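Local coordinates for periplasmic beta-glucosidase (Pseudomonas aeruginosa, PDB 6R5T), which probably hydrolyses terminal, non-reducing beta-D-glucosyl residues of glycosides in the periplasm, releasing beta-D-glucose, as a glycoside hydrolase of family 3, at residues T617-S622 against L643-K648; A652-L657 against F676-L681; G379-I384 against A470-A475; L513-M518 against E530-I535; K176-Y181 against G217-S222. The protein carries 1 engineered substitution. All blocks are in the same frame, centred on the assembly; numbering follows the deposited sequence.

Contact 1: residues T617-S622 against L643-K648; sequences TEFSLS and LSNSGK
Thr-617 OG1 donates to Asn-645 OD1 at 2.7 Å, meeting it 18° off the plane of the amide. Asn-645 OD1 also accepts Gly-647 N at 3.1 Å, this time in the carbonyl plane, and so closes an Asx turn that bends the chain just where strand 643-645 ends. Thr-617 reaches it because its OG1 lies anti to the backbone N (chi1 -161°), over Gly-647, whose CA is 3.1 Å from OG1. Within the turn, Ser-646 N binds Glu-618 O, and the hydroxyls of Ser-646 and Ser-620 are hydrogen-bonded tip to tip, OG to OG 3.0 Å. Ser-620 and Ser-644 form the hydrogen-bonded antiparallel pair, with both N to O distances 2.9 Å. On the other face of the sheet Leu-643 CD1 lies between Phe-619 CB and Leu-621 CD2, 3.8 Å from the latter. In the second shell, Asn-645 ND2 is held by the carbonyls of Leu-681 and Arg-649, which fixes the amide rotation, and Ser-644 OG pairs with Ser-686 OG. Strand 619-626 is an edge of a three-stranded sheet, with 636-645 in its middle and 686-694 beyond; Phe-619 and Leu-643 face Thr-653 of strand 651-660 in the opposing sheet.

Contact 2: residues A652-L657 against F676-L681; sequences ATVVQL and FRKVML
Ala-652 and Met-680 open the pairing at a non-hydrogen-bonded position, where Met-680, bent at chi2 and chi3, brings its CE to 4.1 Å from Ala-652 CB. Ala-652 CA also sends a CA-H...O contact to Val-679 O at 3.1 Å. Thr-653 and Val-679 follow as a hydrogen-bonded pair, Val-679 N to Thr-653 O being 3.0 Å and nearly straight (167°). Val-654 splits its branches: CG2 touches Lys-678 CG at 4.1 Å, while CG1 lies 4.0 Å from Phe-676 CB, the two side chains running side by side. Val-655 N to Arg-677 O and Arg-677 N to Val-655 O are both 2.8 Å. Gln-656 turns its NE2 back onto Val-654 O, 39° above the carbonyl plane, and also reaches Gly-611 O, while its OE1 binds Tyr-658 OH. This beta hairpin belongs to the fibronectin type III-like domain. Lys-678 forms a salt bridge with Glu-361 and Phe-676 meets Trp-98 edge-to-face, whereas Val-655 and Val-679 face strand 686-694 of the other sheet and 651-660 is flanked by strand 712-719.

Contact 3: residues G379-I384 against A470-A475; sequences GRIAVI and ADLVVA
Arg-380 to Ile-384 and Leu-472 to Ala-475 run parallel, their axes 4.7 Å apart at closest approach and 27° from alignment, joined by Leu-472 O to Ala-382 N, Ala-382 O to Val-474 N (2.8 Å) and Val-474 O to Ile-384 N. At the entrance to the pair, Asp-471 grips Arg-380 from two ends: its N donates to Arg-380 O, and its OD2 accepts Arg-380 N at 2.9 Å, approached from above the carboxylate plane (37° out of it). CG of Asp-471 lies anti to its own carbonyl carbon (chi1 -63°), which carries the carboxylate back over the start of strand 380-384. The Arg-380 guanidinium turns instead to Asp-469, with which NH2 forms a salt bridge. The two strands belong to the mixed, mainly parallel sheet of the family 3 C-terminal domain, an alpha/beta sandwich; strand 423-427 lies beyond 380-384, and 513-518 beyond 472-478. On one face Ile-381 CG2 is the shared apolar contact, 3.8 Å from Val-474 CG2 and 4.1 Å from Leu-472 CD1, with Leu-472 alongside it and Val-474 crossing it at a slant. On the other, Ala-382 CB meets Ala-470 CB at 3.6 Å, small side chains packed closely, and Ile-384 CD1 touches Val-473 CG1 at 4.1 Å. Helices 456-468 and 497-508 cover this second face, the former against Ala-382 and the latter against Ala-475, with Ile-384 and Val-473 touching both.

Contact 4: residues L513-M518 against E530-I535; sequences LVLVLM and ENADAI
Leu-513 N donates to Asp-533 OD2 at 2.8 Å, using the anti lone pair of that oxygen. In return Leu-513 O accepts two backbone donors, Asp-533 N at 2.8 Å and, more distantly, Ala-534 N at 3.3 Å. Asp-533 can bend back over Leu-513 because its CG stands anti to the carbonyl carbon (chi1 -63°), beside its own N. OD1 makes a salt bridge with Arg-369, so both carboxylate oxygens of this buried side chain have a partner, and the paired charge probably helps keep it ionised. Further along the same two strands, Leu-515 N binds Ala-534 O at 2.8 Å in an almost straight bond (176°). Apolar contacts lie chiefly on the face of Leu-515 and Ile-535: Leu-515 CG rests on Ala-532 CB at 3.7 Å, and the tip of Leu-517, CD1, meets the Ile-535 CG2 branch, also at 3.7 Å. On the opposite face Val-514 CG1 touches Ala-534 CB more loosely, at 4.4 Å. Helix 526-531 gives way at Ala-532, and the chain turns there into strand 534-537. Strand 513-518, that helix and strand 534-537 form a beta-alpha-beta unit with adjacent parallel strands, the repeating theme of alpha/beta sheets.

Contact 5: residues K176-Y181 against G217-S222; sequences KHFALY and GAVMVS. With BGC (beta-D-glucopyranose), chain C.
Lys-176 CG sits between its backbone N and carbonyl carbon (chi1 70°), and the extended chain beyond carries NZ to the glucose, while Met-220, with CG anti to N, brings SD to 3.5 Å from BGC O2. Lys-176 NZ donates to BGC O1 at 2.8 Å and to O2 at 3.0 Å; it also binds Phe-123 O. His-177 NE2 shares a hydrogen bond with O1 at 2.7 Å, the sugar oxygen at the ring edge. That ring is sandwiched between Lys-176 CG over one face and Tyr-181 CE2 over the other, and its ND1 is held by Asp-128, which fixes its rotation. Cis peptides precede His-177 and Ala-179. Below the pocket, Phe-178 N binds Met-220 O and Ser-222 N binds Phe-178 O, while Phe-178 CB presses on Val-219 CG1 at 3.4 Å. Strands 172-178 and 218-221 are neighbours in the parallel sheet of the TIM-barrel-like domain; strand 251-253 lies beyond 218-221, and helix 235-245 packs against Phe-178 and Val-221.

Overall arrangement
Contacts 1 and 2 lie with centres 11 Å apart and touch directly: Leu-643 CD2 packs on Leu-681 CD1 at 3.6 Å, joining the two sheets of the fibronectin type III-like region. Contacts 3 and 4 are nearly as close, 12 Å between centres, because strands 472-478 and 513-518 are neighbours in one sheet; Ala-475 N probably bonds to Val-514 O at 2.8 Å. Contact 5, in the N-terminal barrel, is the one that meets the sugar pocket. It stands across the chain's centre from the other four, with nearest atoms about 18 Å from contact 2 and about 30 Å from contact 3. Glu-486 from the C-terminal domain nevertheless reaches the same glucose.

Contact 1: residues T617-S622 against L643-K648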
# COMPACT_ATOMS: atom_id res chain seq x y z
N THR A 617 -13.82 -8.62 -34.08
CA THR A 617 -14.60 -9.86 -34.25
C THR A 617 -15.00 -10.42 -32.90
O THR A 617 -14.69 -9.83 -31.86
CB THR A 617 -13.80 -10.83 -35.12
OG1 THR A 617 -14.72 -11.78 -35.64
CG2 THR A 617 -12.70 -11.54 -34.36
N GLU A 618 -15.71 -11.51 -32.91
CA GLU A 618 -16.14 -12.21 -31.67
C GLU A 618 -15.51 -13.60 -31.67
O GLU A 618 -15.29 -14.19 -32.75
CB GLU A 618 -17.66 -12.31 -31.55
CG GLU A 618 -18.30 -11.04 -31.01
CD GLU A 618 -17.98 -10.61 -29.58
OE1 GLU A 618 -17.36 -11.38 -28.80
OE2 GLU A 618 -18.32 -9.47 -29.26
N PHE A 619 -15.22 -14.08 -30.49
CA PHE A 619 -14.62 -15.40 -30.31
C PHE A 619 -15.50 -16.24 -29.38
O PHE A 619 -16.27 -15.70 -28.52
CB PHE A 619 -13.20 -15.29 -29.76
CG PHE A 619 -12.24 -14.57 -30.68
CD1 PHE A 619 -11.54 -15.26 -31.66
CD2 PHE A 619 -12.02 -13.21 -30.54
CE1 PHE A 619 -10.64 -14.59 -32.49
CE2 PHE A 619 -11.12 -12.55 -31.36
CZ PHE A 619 -10.45 -13.25 -32.37
N SER A 620 -15.44 -17.53 -29.60
CA SER A 620 -16.17 -18.55 -28.81
C SER A 620 -15.18 -19.59 -28.32
O SER A 620 -14.21 -19.90 -29.02
CB SER A 620 -17.27 -19.20 -29.59
OG SER A 620 -18.18 -18.22 -30.11
N LEU A 621 -15.35 -20.06 -27.08
CA LEU A 621 -14.57 -21.20 -26.53
C LEU A 621 -15.55 -22.34 -26.28
O LEU A 621 -16.66 -22.10 -25.77
CB LEU A 621 -13.85 -20.85 -25.23
CG LEU A 621 -12.65 -19.92 -25.35
CD1 LEU A 621 -12.20 -19.38 -24.01
CD2 LEU A 621 -11.50 -20.66 -25.98
N SER A 622 -15.16 -23.54 -26.67
CA SER A 622 -15.90 -24.77 -26.34
C SER A 622 -15.68 -25.05 -24.86
O SER A 622 -14.84 -24.43 -24.21
CB SER A 622 -15.44 -25.90 -27.21
OG SER A 622 -14.12 -26.33 -26.87
N LEU A 643 -10.99 -22.91 -29.64
CA LEU A 643 -11.27 -21.48 -29.90
C LEU A 643 -11.82 -21.33 -31.31
O LEU A 643 -11.18 -21.87 -32.24
CB LEU A 643 -9.98 -20.70 -29.74
CG LEU A 643 -10.06 -19.22 -30.08
CD1 LEU A 643 -10.86 -18.44 -29.05
CD2 LEU A 643 -8.67 -18.62 -30.25
N SER A 644 -12.87 -20.55 -31.47
CA SER A 644 -13.47 -20.25 -32.80
C SER A 644 -13.61 -18.74 -32.99
O SER A 644 -13.93 -18.02 -32.02
CB SER A 644 -14.83 -20.91 -32.94
OG SER A 644 -14.73 -22.28 -32.63
N ASN A 645 -13.41 -18.27 -34.20
CA ASN A 645 -13.73 -16.90 -34.59
C ASN A 645 -15.17 -16.94 -35.09
O ASN A 645 -15.43 -17.52 -36.17
CB ASN A 645 -12.75 -16.39 -35.64
CG ASN A 645 -12.97 -14.96 -36.05
OD1 ASN A 645 -14.06 -14.42 -35.88
ND2 ASN A 645 -11.96 -14.35 -36.65
N SER A 646 -16.08 -16.42 -34.29
CA SER A 646 -17.52 -16.49 -34.59
C SER A 646 -18.04 -15.17 -35.16
O SER A 646 -19.28 -15.00 -35.23
CB SER A 646 -18.27 -16.94 -33.34
OG SER A 646 -17.98 -16.09 -32.26
N GLY A 647 -17.16 -14.25 -35.57
CA GLY A 647 -17.51 -12.96 -36.18
C GLY A 647 -17.14 -12.87 -37.66
O GLY A 647 -16.90 -13.91 -38.31
N LYS A 648 -16.96 -11.67 -38.18
CA LYS A 648 -16.82 -11.44 -39.63
C LYS A 648 -15.44 -10.94 -40.04
O LYS A 648 -15.21 -10.76 -41.25
CB LYS A 648 -17.90 -10.44 -40.06
CG LYS A 648 -19.33 -10.83 -39.70
CD LYS A 648 -20.23 -9.62 -39.50
CE LYS A 648 -21.69 -10.02 -39.43
NZ LYS A 648 -22.54 -8.84 -39.15
O HOH W 1 -15.26 -22.96 -30.27

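Contact 2: residues A652-L657 against F676-L681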
# COMPACT_ATOMS: atom_id res chain seq x y z
N ALA A 652 -6.83 -11.91 -33.88
CA ALA A 652 -6.25 -12.74 -32.82
C ALA A 652 -6.90 -12.40 -31.48
O ALA A 652 -7.42 -11.28 -31.28
CB ALA A 652 -4.75 -12.53 -32.79
N THR A 653 -6.84 -13.40 -30.61
CA THR A 653 -7.14 -13.24 -29.18
C THR A 653 -6.17 -14.11 -28.41
O THR A 653 -5.27 -14.76 -28.99
CB THR A 653 -8.60 -13.55 -28.87
OG1 THR A 653 -8.85 -13.20 -27.50
CG2 THR A 653 -8.94 -15.01 -29.04
N VAL A 654 -6.25 -14.02 -27.09
CA VAL A 654 -5.31 -14.74 -26.21
C VAL A 654 -6.14 -15.62 -25.28
O VAL A 654 -6.92 -15.07 -24.44
CB VAL A 654 -4.43 -13.80 -25.40
CG1 VAL A 654 -3.43 -14.60 -24.57
CG2 VAL A 654 -3.73 -12.77 -26.32
N VAL A 655 -5.97 -16.93 -25.39
CA VAL A 655 -6.63 -17.89 -24.49
C VAL A 655 -5.75 -18.04 -23.26
O VAL A 655 -4.53 -18.30 -23.40
CB VAL A 655 -6.86 -19.24 -25.16
CG1 VAL A 655 -7.59 -20.17 -24.21
CG2 VAL A 655 -7.67 -19.06 -26.44
N GLN A 656 -6.33 -17.78 -22.10
CA GLN A 656 -5.57 -17.73 -20.83
C GLN A 656 -5.98 -18.91 -19.94
O GLN A 656 -7.17 -19.18 -19.85
CB GLN A 656 -5.86 -16.41 -20.12
CG GLN A 656 -5.44 -15.24 -21.00
CD GLN A 656 -6.26 -13.99 -20.78
OE1 GLN A 656 -6.51 -13.60 -19.63
NE2 GLN A 656 -6.61 -13.30 -21.87
N LEU A 657 -5.00 -19.53 -19.31
CA LEU A 657 -5.21 -20.61 -18.37
C LEU A 657 -4.77 -20.14 -16.99
O LEU A 657 -3.59 -19.75 -16.83
CB LEU A 657 -4.47 -21.87 -18.81
CG LEU A 657 -4.81 -23.07 -17.92
CD1 LEU A 657 -4.81 -24.35 -18.71
CD2 LEU A 657 -3.86 -23.17 -16.74
N PHE A 676 -0.83 -19.60 -21.63
CA PHE A 676 -1.62 -18.79 -22.56
C PHE A 676 -1.26 -19.16 -23.99
O PHE A 676 -0.20 -19.78 -24.22
CB PHE A 676 -1.42 -17.30 -22.33
CG PHE A 676 -0.02 -16.80 -22.48
CD1 PHE A 676 0.46 -16.41 -23.71
CD2 PHE A 676 0.82 -16.77 -21.37
CE1 PHE A 676 1.75 -15.91 -23.82
CE2 PHE A 676 2.13 -16.32 -21.49
CZ PHE A 676 2.57 -15.90 -22.72
N ARG A 677 -2.17 -18.84 -24.88
CA ARG A 677 -1.95 -19.11 -26.33
C ARG A 677 -2.54 -17.93 -27.08
O ARG A 677 -3.77 -17.72 -26.99
CB ARG A 677 -2.60 -20.41 -26.81
CG ARG A 677 -1.88 -21.11 -27.96
CD ARG A 677 -0.60 -21.84 -27.48
NE ARG A 677 -0.78 -23.15 -26.83
CZ ARG A 677 -0.36 -23.50 -25.62
NH1 ARG A 677 0.28 -22.66 -24.81
NH2 ARG A 677 -0.59 -24.74 -25.21
N LYS A 678 -1.72 -17.23 -27.83
CA LYS A 678 -2.26 -16.21 -28.73
C LYS A 678 -2.51 -16.89 -30.07
O LYS A 678 -1.59 -17.53 -30.60
CB LYS A 678 -1.29 -15.08 -28.90
CG LYS A 678 -1.86 -13.98 -29.76
CD LYS A 678 -1.00 -12.80 -29.73
CE LYS A 678 -1.62 -11.52 -30.22
NZ LYS A 678 -0.43 -10.68 -30.54
N VAL A 679 -3.70 -16.68 -30.61
CA VAL A 679 -4.16 -17.40 -31.81
C VAL A 679 -4.79 -16.41 -32.75
O VAL A 679 -5.76 -15.73 -32.35
CB VAL A 679 -5.14 -18.52 -31.41
CG1 VAL A 679 -5.55 -19.30 -32.63
CG2 VAL A 679 -4.57 -19.41 -30.31
N MET A 680 -4.30 -16.41 -33.99
CA MET A 680 -4.88 -15.62 -35.09
C MET A 680 -5.85 -16.50 -35.89
O MET A 680 -5.46 -17.60 -36.32
CB MET A 680 -3.76 -15.14 -36.02
CG MET A 680 -4.23 -14.57 -37.33
SD MET A 680 -5.27 -13.11 -37.17
CE MET A 680 -3.96 -11.95 -36.80
N LEU A 681 -7.09 -16.08 -36.04
CA LEU A 681 -8.11 -16.92 -36.73
C LEU A 681 -8.83 -16.12 -37.79
O LEU A 681 -9.24 -14.96 -37.58
CB LEU A 681 -9.12 -17.45 -35.73
CG LEU A 681 -8.58 -18.42 -34.69
CD1 LEU A 681 -9.70 -18.69 -33.72
CD2 LEU A 681 -8.08 -19.71 -35.28

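Contact 3: residues G379-I384 against A470-A475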
# COMPACT_ATOMS: atom_id res chain seq x y z
N GLY A 379 -14.57 11.14 -45.48
CA GLY A 379 -15.25 12.18 -44.71
C GLY A 379 -14.26 13.14 -44.04
O GLY A 379 -13.14 13.29 -44.52
N ARG A 380 -14.70 13.76 -42.96
CA ARG A 380 -13.97 14.81 -42.22
C ARG A 380 -13.73 14.29 -40.81
O ARG A 380 -14.71 14.05 -40.08
CB ARG A 380 -14.79 16.10 -42.21
CG ARG A 380 -14.92 16.71 -43.60
CD ARG A 380 -15.88 17.87 -43.60
NE ARG A 380 -15.32 19.09 -43.04
CZ ARG A 380 -14.41 19.86 -43.63
NH1 ARG A 380 -13.93 19.53 -44.82
NH2 ARG A 380 -13.95 20.96 -43.06
N ILE A 381 -12.46 14.17 -40.44
CA ILE A 381 -12.08 13.60 -39.12
C ILE A 381 -11.38 14.72 -38.34
O ILE A 381 -10.34 15.17 -38.81
CB ILE A 381 -11.19 12.35 -39.30
CG1 ILE A 381 -11.90 11.24 -40.08
CG2 ILE A 381 -10.68 11.85 -37.94
CD1 ILE A 381 -11.00 10.14 -40.59
N ALA A 382 -11.92 15.12 -37.20
CA ALA A 382 -11.23 16.07 -36.30
C ALA A 382 -10.23 15.28 -35.44
O ALA A 382 -10.62 14.27 -34.85
CB ALA A 382 -12.18 16.84 -35.45
N VAL A 383 -8.96 15.69 -35.45
CA VAL A 383 -7.89 15.04 -34.66
C VAL A 383 -7.50 16.06 -33.60
O VAL A 383 -6.98 17.15 -33.92
CB VAL A 383 -6.71 14.61 -35.54
CG1 VAL A 383 -5.64 13.95 -34.69
CG2 VAL A 383 -7.17 13.74 -36.68
N ILE A 384 -7.80 15.75 -32.35
CA ILE A 384 -7.80 16.75 -31.28
C ILE A 384 -7.05 16.22 -30.06
O ILE A 384 -7.28 15.08 -29.69
CB ILE A 384 -9.24 17.21 -30.91
CG1 ILE A 384 -9.89 17.89 -32.13
CG2 ILE A 384 -9.25 18.09 -29.71
CD1 ILE A 384 -11.35 18.18 -31.94
N ALA A 470 -16.65 18.55 -38.24
CA ALA A 470 -16.19 17.19 -38.60
C ALA A 470 -17.34 16.19 -38.51
O ALA A 470 -18.33 16.52 -37.89
CB ALA A 470 -15.04 16.78 -37.71
N ASP A 471 -17.14 15.00 -39.05
CA ASP A 471 -18.07 13.87 -38.94
C ASP A 471 -17.81 13.13 -37.62
O ASP A 471 -18.72 12.49 -37.11
CB ASP A 471 -17.91 12.92 -40.11
CG ASP A 471 -18.24 13.58 -41.44
OD1 ASP A 471 -19.20 14.35 -41.47
OD2 ASP A 471 -17.49 13.39 -42.38
N LEU A 472 -16.57 13.15 -37.13
CA LEU A 472 -16.27 12.41 -35.89
C LEU A 472 -14.97 12.96 -35.33
O LEU A 472 -14.25 13.69 -36.05
CB LEU A 472 -16.17 10.91 -36.15
CG LEU A 472 -15.03 10.44 -37.04
CD1 LEU A 472 -13.84 9.97 -36.20
CD2 LEU A 472 -15.55 9.31 -37.92
N VAL A 473 -14.72 12.63 -34.08
CA VAL A 473 -13.55 13.18 -33.34
C VAL A 473 -12.66 12.04 -32.89
O VAL A 473 -13.17 11.11 -32.25
CB VAL A 473 -14.00 13.99 -32.13
CG1 VAL A 473 -12.82 14.42 -31.30
CG2 VAL A 473 -14.86 15.20 -32.53
N VAL A 474 -11.40 12.13 -33.27
CA VAL A 474 -10.33 11.25 -32.70
C VAL A 474 -9.59 12.11 -31.68
O VAL A 474 -8.84 13.02 -32.08
CB VAL A 474 -9.41 10.70 -33.79
CG1 VAL A 474 -8.26 9.88 -33.21
CG2 VAL A 474 -10.21 9.82 -34.74
N ALA A 475 -9.82 11.86 -30.40
CA ALA A 475 -9.19 12.62 -29.31
C ALA A 475 -7.95 11.84 -28.86
O ALA A 475 -8.09 10.68 -28.46
CB ALA A 475 -10.14 12.84 -28.18

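Contact 4: residues L513-M518 against E530-I535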
# COMPACT_ATOMS: atom_id res chain seq x y z
N LEU A 513 -17.13 9.98 -30.61
CA LEU A 513 -15.87 10.34 -29.91
C LEU A 513 -15.02 9.09 -29.75
O LEU A 513 -15.43 8.19 -28.96
CB LEU A 513 -16.22 10.97 -28.58
CG LEU A 513 -15.08 11.37 -27.67
CD1 LEU A 513 -14.12 12.36 -28.34
CD2 LEU A 513 -15.58 11.92 -26.34
N VAL A 514 -13.88 9.06 -30.42
CA VAL A 514 -12.91 7.95 -30.35
C VAL A 514 -11.75 8.44 -29.49
O VAL A 514 -11.17 9.45 -29.82
CB VAL A 514 -12.39 7.51 -31.73
CG1 VAL A 514 -11.32 6.46 -31.60
CG2 VAL A 514 -13.49 7.01 -32.64
N LEU A 515 -11.45 7.75 -28.38
CA LEU A 515 -10.29 8.12 -27.57
C LEU A 515 -9.11 7.25 -27.94
O LEU A 515 -9.21 6.02 -27.93
CB LEU A 515 -10.58 7.92 -26.09
CG LEU A 515 -11.69 8.70 -25.46
CD1 LEU A 515 -11.51 8.61 -23.95
CD2 LEU A 515 -11.74 10.13 -25.95
N VAL A 516 -8.02 7.91 -28.29
CA VAL A 516 -6.71 7.27 -28.48
C VAL A 516 -5.85 7.66 -27.28
O VAL A 516 -5.51 8.83 -27.11
CB VAL A 516 -6.05 7.68 -29.82
CG1 VAL A 516 -4.65 7.12 -29.89
CG2 VAL A 516 -6.87 7.25 -31.01
N LEU A 517 -5.61 6.70 -26.39
CA LEU A 517 -4.98 6.98 -25.10
C LEU A 517 -3.48 6.71 -25.22
O LEU A 517 -3.09 5.62 -25.73
CB LEU A 517 -5.53 6.00 -24.08
CG LEU A 517 -6.99 6.09 -23.68
CD1 LEU A 517 -7.22 5.09 -22.54
CD2 LEU A 517 -7.37 7.50 -23.28
N MET A 518 -2.67 7.64 -24.75
CA MET A 518 -1.22 7.39 -24.54
C MET A 518 -1.01 7.49 -23.04
O MET A 518 -1.57 8.38 -22.37
CB MET A 518 -0.32 8.36 -25.28
CG MET A 518 -0.55 8.35 -26.71
SD MET A 518 0.94 9.04 -27.53
CE MET A 518 0.17 9.19 -29.13
N GLU A 530 -17.86 5.25 -19.70
CA GLU A 530 -19.31 5.55 -19.77
C GLU A 530 -19.62 6.40 -21.02
O GLU A 530 -20.69 6.18 -21.65
CB GLU A 530 -19.72 6.25 -18.49
CG GLU A 530 -21.21 6.48 -18.37
CD GLU A 530 -22.07 5.24 -18.55
OE1 GLU A 530 -23.16 5.40 -19.14
OE2 GLU A 530 -21.69 4.13 -18.08
N ASN A 531 -18.74 7.30 -21.41
CA ASN A 531 -19.12 8.38 -22.36
C ASN A 531 -18.44 8.25 -23.73
O ASN A 531 -18.98 8.75 -24.73
CB ASN A 531 -18.80 9.73 -21.75
CG ASN A 531 -19.75 10.05 -20.64
OD1 ASN A 531 -20.87 10.48 -20.94
ND2 ASN A 531 -19.40 9.81 -19.38
N ALA A 532 -17.19 7.78 -23.80
CA ALA A 532 -16.53 7.71 -25.12
C ALA A 532 -17.27 6.70 -25.98
O ALA A 532 -17.82 5.73 -25.44
CB ALA A 532 -15.09 7.34 -25.04
N ASP A 533 -17.23 6.84 -27.29
CA ASP A 533 -17.86 5.81 -28.14
C ASP A 533 -16.86 4.69 -28.41
O ASP A 533 -17.29 3.58 -28.60
CB ASP A 533 -18.38 6.42 -29.43
CG ASP A 533 -19.47 7.44 -29.09
OD1 ASP A 533 -20.46 7.05 -28.42
OD2 ASP A 533 -19.28 8.64 -29.37
N ALA A 534 -15.55 4.97 -28.45
CA ALA A 534 -14.57 3.89 -28.56
C ALA A 534 -13.31 4.33 -27.83
O ALA A 534 -13.09 5.56 -27.71
CB ALA A 534 -14.23 3.51 -29.98
N ILE A 535 -12.55 3.39 -27.32
CA ILE A 535 -11.31 3.70 -26.55
C ILE A 535 -10.23 2.71 -26.97
O ILE A 535 -10.47 1.52 -26.87
CB ILE A 535 -11.52 3.58 -25.03
CG1 ILE A 535 -12.63 4.46 -24.51
CG2 ILE A 535 -10.22 3.85 -24.28
CD1 ILE A 535 -12.99 4.23 -23.08

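Contact 5: residues K176-Y181 against G217-S222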
# COMPACT_ATOMS: atom_id res chain seq x y z
N LYS A 176 17.46 -6.12 -14.49
CA LYS A 176 17.30 -5.09 -13.42
C LYS A 176 15.83 -5.12 -12.97
O LYS A 176 14.99 -5.66 -13.68
CB LYS A 176 17.73 -3.72 -13.95
CG LYS A 176 16.82 -3.08 -14.99
CD LYS A 176 17.42 -1.84 -15.60
CE LYS A 176 16.52 -1.09 -16.51
NZ LYS A 176 17.25 0.05 -17.12
N HIS A 177 15.51 -4.57 -11.80
CA HIS A 177 16.38 -3.98 -10.80
C HIS A 177 16.37 -4.94 -9.60
O HIS A 177 15.33 -5.09 -8.96
CB HIS A 177 15.88 -2.60 -10.38
CG HIS A 177 15.77 -1.61 -11.49
ND1 HIS A 177 14.59 -1.46 -12.19
CD2 HIS A 177 16.66 -0.70 -11.95
CE1 HIS A 177 14.80 -0.46 -13.06
NE2 HIS A 177 16.02 -0.01 -12.95
N PHE A 178 17.48 -5.62 -9.32
CA PHE A 178 17.48 -6.73 -8.33
C PHE A 178 17.60 -6.08 -6.96
O PHE A 178 18.68 -5.56 -6.63
CB PHE A 178 18.67 -7.63 -8.66
CG PHE A 178 18.68 -8.92 -7.90
CD1 PHE A 178 17.66 -9.83 -8.03
CD2 PHE A 178 19.77 -9.26 -7.11
CE1 PHE A 178 17.70 -11.05 -7.38
CE2 PHE A 178 19.79 -10.46 -6.40
CZ PHE A 178 18.75 -11.37 -6.55
N ALA A 179 16.52 -6.06 -6.13
CA ALA A 179 15.24 -6.70 -6.38
C ALA A 179 14.13 -5.90 -5.70
O ALA A 179 14.38 -5.18 -4.74
CB ALA A 179 15.25 -8.12 -5.83
N LEU A 180 12.90 -6.17 -6.18
CA LEU A 180 11.62 -5.79 -5.54
C LEU A 180 11.31 -4.30 -5.73
O LEU A 180 10.41 -3.79 -5.05
CB LEU A 180 11.63 -6.10 -4.04
CG LEU A 180 12.14 -7.47 -3.58
CD1 LEU A 180 11.89 -7.64 -2.10
CD2 LEU A 180 11.56 -8.60 -4.39
N TYR A 181 12.02 -3.64 -6.63
CA TYR A 181 12.01 -2.17 -6.75
C TYR A 181 10.58 -1.64 -7.00
O TYR A 181 10.22 -0.57 -6.50
CB TYR A 181 12.98 -1.83 -7.87
CG TYR A 181 13.19 -0.37 -8.18
CD1 TYR A 181 13.29 0.62 -7.23
CD2 TYR A 181 13.35 -0.03 -9.50
CE1 TYR A 181 13.46 1.95 -7.62
CE2 TYR A 181 13.59 1.27 -9.90
CZ TYR A 181 13.61 2.27 -8.95
OH TYR A 181 13.81 3.56 -9.38
N GLY A 217 24.24 -12.20 -18.49
CA GLY A 217 25.64 -11.98 -18.08
C GLY A 217 25.77 -11.04 -16.90
O GLY A 217 26.83 -11.09 -16.21
N ALA A 218 24.76 -10.23 -16.62
CA ALA A 218 24.90 -9.23 -15.56
C ALA A 218 23.57 -9.00 -14.84
O ALA A 218 22.51 -9.32 -15.37
CB ALA A 218 25.44 -7.95 -16.10
N VAL A 219 23.71 -8.53 -13.60
CA VAL A 219 22.54 -8.14 -12.79
C VAL A 219 22.78 -6.71 -12.26
O VAL A 219 23.83 -6.45 -11.67
CB VAL A 219 22.34 -9.13 -11.63
CG1 VAL A 219 21.30 -8.57 -10.64
CG2 VAL A 219 22.00 -10.49 -12.13
N MET A 220 21.82 -5.80 -12.47
CA MET A 220 21.89 -4.43 -11.93
C MET A 220 21.09 -4.40 -10.62
O MET A 220 19.92 -4.78 -10.62
CB MET A 220 21.36 -3.38 -12.91
CG MET A 220 21.49 -2.05 -12.29
SD MET A 220 20.95 -0.74 -13.39
CE MET A 220 22.55 -0.40 -14.14
N VAL A 221 21.76 -4.01 -9.56
CA VAL A 221 21.20 -3.98 -8.19
C VAL A 221 20.29 -2.76 -8.04
O VAL A 221 20.56 -1.71 -8.60
CB VAL A 221 22.34 -4.06 -7.17
CG1 VAL A 221 21.77 -4.07 -5.77
CG2 VAL A 221 23.18 -5.31 -7.46
N SER A 222 19.22 -2.91 -7.28
CA SER A 222 18.21 -1.85 -7.10
C SER A 222 18.60 -0.81 -6.07
O SER A 222 19.57 -0.97 -5.30
CB SER A 222 16.89 -2.51 -6.80
OG SER A 222 16.90 -3.04 -5.50
C2 BGC C . 19.29 2.57 -15.37
C3 BGC C . 20.46 3.45 -14.88
C4 BGC C . 19.81 4.75 -14.32
C5 BGC C . 18.91 4.32 -13.15
C6 BGC C . 18.15 5.48 -12.54
C1 BGC C . 18.33 2.31 -14.20
O1 BGC C . 17.26 1.62 -14.77
O2 BGC C . 19.68 1.31 -15.90
O3 BGC C . 21.29 3.78 -16.01
O4 BGC C . 20.87 5.59 -13.85
O5 BGC C . 17.86 3.55 -13.67
O6 BGC C . 17.36 5.01 -11.44